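Local coordinates for dihydrodipicolinate synthase family protein (Sinorhizobium meliloti, PDB 4DNH) that is of unknown function but adopts a TIM-barrel fold and is probably related to dihydrodipicolinate synthase-like enzymes, at residues A[157-162]-A[196-202]. Residues are numbered along the deposited sequence.
Sequences ASRALA and DPALEGY
Two neighbouring loops of a (beta/alpha)8 barrel pack together here beyond the C-terminal ends of their parallel strands: residues 157-162, which follow strand 153-155 and begin the short helix 159-164, and residues 196-202, from the irregular connection between strand 186-191 and helix 208-221. The closest pair of CA atoms is Ala162 and Leu199, 5.7 Å apart. Ser158 (chi1 t) is the N-cap, its OG accepting from Leu161 N at 3.2 Å. In segment 196-202, Leu199 N bonds Asp196 O (3.0 Å) ahead of a type II turn from Leu199 to Tyr202, with Gly201 at positive phi (68°), which brings the Tyr202 ring (chi1 t) against the helix start. Ala157 CB sits over one ring face in a CH-pi contact, 3.9 Å from the centroid, while Ala162 CB lies at the ring edge. Tyr202 OH accepts from Ser158 N at 3.2 Å and also bonds Tyr175 OH on helix 168-181. Leu199 (mt) places CD1 3.7 Å from Ala157 CB. Arg159, with chi1 at -123° and chi2 p, passes Ala198, CD lying 3.6 Å from Ala198 CB, to a salt bridge with Asp196: NE to OD2 is very short at 2.5 Å. Arg159 NH1 adds a weak bond to Asp196 OD2 (3.0 Å) and also bonds Gly88 O. One water donates to Arg159 O and Ala198 O. Such packing joins successive beta-alpha loops at the C-terminal end of a TIM barrel, where active sites of this fold usually lie.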
ATOM      1  N   ALA A 157       4.402 -12.290   1.490  1.00 49.36           N
ATOM      2  CA  ALA A 157       4.422 -13.520   0.715  1.00 50.60           C
ATOM      3  C   ALA A 157       5.791 -13.657   0.072  1.00 50.72           C
ATOM      4  O   ALA A 157       6.483 -12.661  -0.130  1.00 52.48           O
ATOM      5  CB  ALA A 157       3.330 -13.507  -0.336  1.00 50.57           C
ATOM      6  N   SER A 158       6.183 -14.887  -0.230  1.00 49.89           N
ATOM      7  CA  SER A 158       7.543 -15.191  -0.642  1.00 50.71           C
ATOM      8  C   SER A 158       7.621 -15.757  -2.073  1.00 53.22           C
ATOM      9  O   SER A 158       6.986 -16.774  -2.401  1.00 52.24           O
ATOM     10  CB  SER A 158       8.176 -16.134   0.392  1.00 53.54           C
ATOM     11  OG  SER A 158       9.227 -16.927  -0.132  1.00 55.17           O
ATOM     12  N   ARG A 159       8.398 -15.066  -2.909  1.00 54.76           N
ATOM     13  CA  ARG A 159       8.639 -15.420  -4.317  1.00 55.16           C
ATOM     14  C   ARG A 159       9.234 -16.846  -4.398  1.00 55.75           C
ATOM     15  O   ARG A 159       8.761 -17.671  -5.168  1.00 57.55           O
ATOM     16  CB  ARG A 159       9.623 -14.392  -4.921  1.00 55.63           C
ATOM     17  CG  ARG A 159       9.224 -13.585  -6.163  1.00 53.74           C
ATOM     18  CD  ARG A 159       8.041 -12.666  -5.900  1.00 53.46           C
ATOM     19  NE  ARG A 159       8.109 -11.217  -6.229  1.00 52.06           N
ATOM     20  CZ  ARG A 159       9.099 -10.503  -6.782  1.00 46.49           C
ATOM     21  NH1 ARG A 159       8.903  -9.195  -6.948  1.00 37.85           N
ATOM     22  NH2 ARG A 159      10.253 -11.055  -7.167  1.00 48.70           N
ATOM     23  N   ALA A 160      10.246 -17.140  -3.574  1.00 55.87           N
ATOM     24  CA  ALA A 160      10.971 -18.423  -3.631  1.00 55.43           C
ATOM     25  C   ALA A 160      10.104 -19.611  -3.209  1.00 56.35           C
ATOM     26  O   ALA A 160      10.258 -20.727  -3.731  1.00 57.29           O
ATOM     27  CB  ALA A 160      12.226 -18.366  -2.773  1.00 54.49           C
ATOM     28  N   LEU A 161       9.204 -19.357  -2.260  1.00 54.79           N
ATOM     29  CA  LEU A 161       8.261 -20.358  -1.777  1.00 54.71           C
ATOM     30  C   LEU A 161       7.179 -20.678  -2.824  1.00 54.91           C
ATOM     31  O   LEU A 161       6.873 -21.857  -3.052  1.00 56.08           O
ATOM     32  CB  LEU A 161       7.655 -19.933  -0.434  1.00 52.60           C
ATOM     33  CG  LEU A 161       6.659 -20.880   0.253  1.00 53.44           C
ATOM     34  CD1 LEU A 161       7.277 -22.204   0.693  1.00 55.56           C
ATOM     35  CD2 LEU A 161       6.002 -20.183   1.428  1.00 51.73           C
ATOM     36  N   ALA A 162       6.639 -19.646  -3.487  1.00 51.68           N
ATOM     37  CA  ALA A 162       5.668 -19.852  -4.585  1.00 51.28           C
ATOM     38  C   ALA A 162       6.206 -20.743  -5.728  1.00 53.10           C
ATOM     39  O   ALA A 162       5.432 -21.396  -6.420  1.00 53.45           O
ATOM     40  CB  ALA A 162       5.160 -18.524  -5.130  1.00 47.73           C
ATOM     41  N   ASP A 196       1.935  -9.026  -8.086  1.00 47.40           N
ATOM     42  CA  ASP A 196       3.182  -9.756  -8.264  1.00 49.87           C
ATOM     43  C   ASP A 196       2.918 -11.062  -8.996  1.00 53.11           C
ATOM     44  O   ASP A 196       2.418 -12.027  -8.400  1.00 54.69           O
ATOM     45  CB  ASP A 196       3.872 -10.017  -6.916  1.00 52.50           C
ATOM     46  CG  ASP A 196       5.387 -10.186  -7.048  1.00 57.39           C
ATOM     47  OD1 ASP A 196       5.871 -10.715  -8.083  1.00 61.79           O
ATOM     48  OD2 ASP A 196       6.102  -9.786  -6.106  1.00 56.13           O
ATOM     49  N   PRO A 197       3.240 -11.099 -10.302  1.00 53.54           N
ATOM     50  CA  PRO A 197       2.995 -12.318 -11.089  1.00 52.18           C
ATOM     51  C   PRO A 197       3.758 -13.530 -10.535  1.00 49.99           C
ATOM     52  O   PRO A 197       3.271 -14.645 -10.631  1.00 50.04           O
ATOM     53  CB  PRO A 197       3.484 -11.941 -12.499  1.00 50.90           C
ATOM     54  CG  PRO A 197       3.438 -10.444 -12.529  1.00 51.11           C
ATOM     55  CD  PRO A 197       3.776 -10.001 -11.130  1.00 50.35           C
ATOM     56  N   ALA A 198       4.918 -13.306  -9.921  1.00 49.56           N
ATOM     57  CA  ALA A 198       5.695 -14.412  -9.338  1.00 51.11           C
ATOM     58  C   ALA A 198       5.091 -15.013  -8.045  1.00 51.12           C
ATOM     59  O   ALA A 198       5.645 -15.962  -7.473  1.00 52.03           O
ATOM     60  CB  ALA A 198       7.157 -14.010  -9.142  1.00 49.62           C
ATOM     61  N   LEU A 199       3.958 -14.474  -7.596  1.00 50.09           N
ATOM     62  CA  LEU A 199       3.243 -15.033  -6.446  1.00 53.28           C
ATOM     63  C   LEU A 199       2.046 -15.883  -6.866  1.00 59.69           C
ATOM     64  O   LEU A 199       1.061 -16.011  -6.142  1.00 60.25           O
ATOM     65  CB  LEU A 199       2.827 -13.928  -5.482  1.00 50.91           C
ATOM     66  CG  LEU A 199       4.011 -13.279  -4.787  1.00 51.73           C
ATOM     67  CD1 LEU A 199       3.513 -12.269  -3.771  1.00 51.93           C
ATOM     68  CD2 LEU A 199       4.895 -14.335  -4.136  1.00 52.68           C
ATOM     69  N   GLU A 200       2.179 -16.476  -8.047  1.00 67.00           N
ATOM     70  CA  GLU A 200       1.155 -17.271  -8.702  1.00 71.10           C
ATOM     71  C   GLU A 200       0.806 -18.564  -7.942  1.00 70.10           C
ATOM     72  O   GLU A 200       1.674 -19.410  -7.682  1.00 68.26           O
ATOM     73  CB  GLU A 200       1.606 -17.582 -10.143  1.00 80.44           C
ATOM     74  CG  GLU A 200       3.018 -18.155 -10.279  1.00 98.01           C
ATOM     75  CD  GLU A 200       3.507 -18.268 -11.721  1.00118.74           C
ATOM     76  OE1 GLU A 200       2.674 -18.417 -12.646  1.00125.93           O
ATOM     77  OE2 GLU A 200       4.742 -18.217 -11.932  1.00122.77           O
ATOM     78  N   GLY A 201      -0.474 -18.702  -7.594  1.00 67.66           N
ATOM     79  CA  GLY A 201      -0.974 -19.870  -6.866  1.00 65.29           C
ATOM     80  C   GLY A 201      -0.468 -19.986  -5.436  1.00 61.49           C
ATOM     81  O   GLY A 201      -0.176 -21.089  -4.972  1.00 62.13           O
ATOM     82  N   TYR A 202      -0.369 -18.856  -4.738  1.00 56.70           N
ATOM     83  CA  TYR A 202       0.110 -18.847  -3.357  1.00 56.75           C
ATOM     84  C   TYR A 202      -0.847 -19.607  -2.413  1.00 60.50           C
ATOM     85  O   TYR A 202      -2.071 -19.587  -2.614  1.00 62.55           O
ATOM     86  CB  TYR A 202       0.357 -17.411  -2.874  1.00 53.87           C
ATOM     87  CG  TYR A 202       1.411 -17.310  -1.796  1.00 52.26           C
ATOM     88  CD1 TYR A 202       2.764 -17.351  -2.115  1.00 50.86           C
ATOM     89  CD2 TYR A 202       1.054 -17.181  -0.452  1.00 53.01           C
ATOM     90  CE1 TYR A 202       3.737 -17.262  -1.128  1.00 52.31           C
ATOM     91  CE2 TYR A 202       2.018 -17.088   0.543  1.00 52.46           C
ATOM     92  CZ  TYR A 202       3.358 -17.127   0.201  1.00 52.20           C
ATOM     93  OH  TYR A 202       4.317 -17.042   1.183  1.00 51.18           O
TER
HETATM   94  O   HOH W   1       8.068 -17.133  -7.836  1.00 37.69           O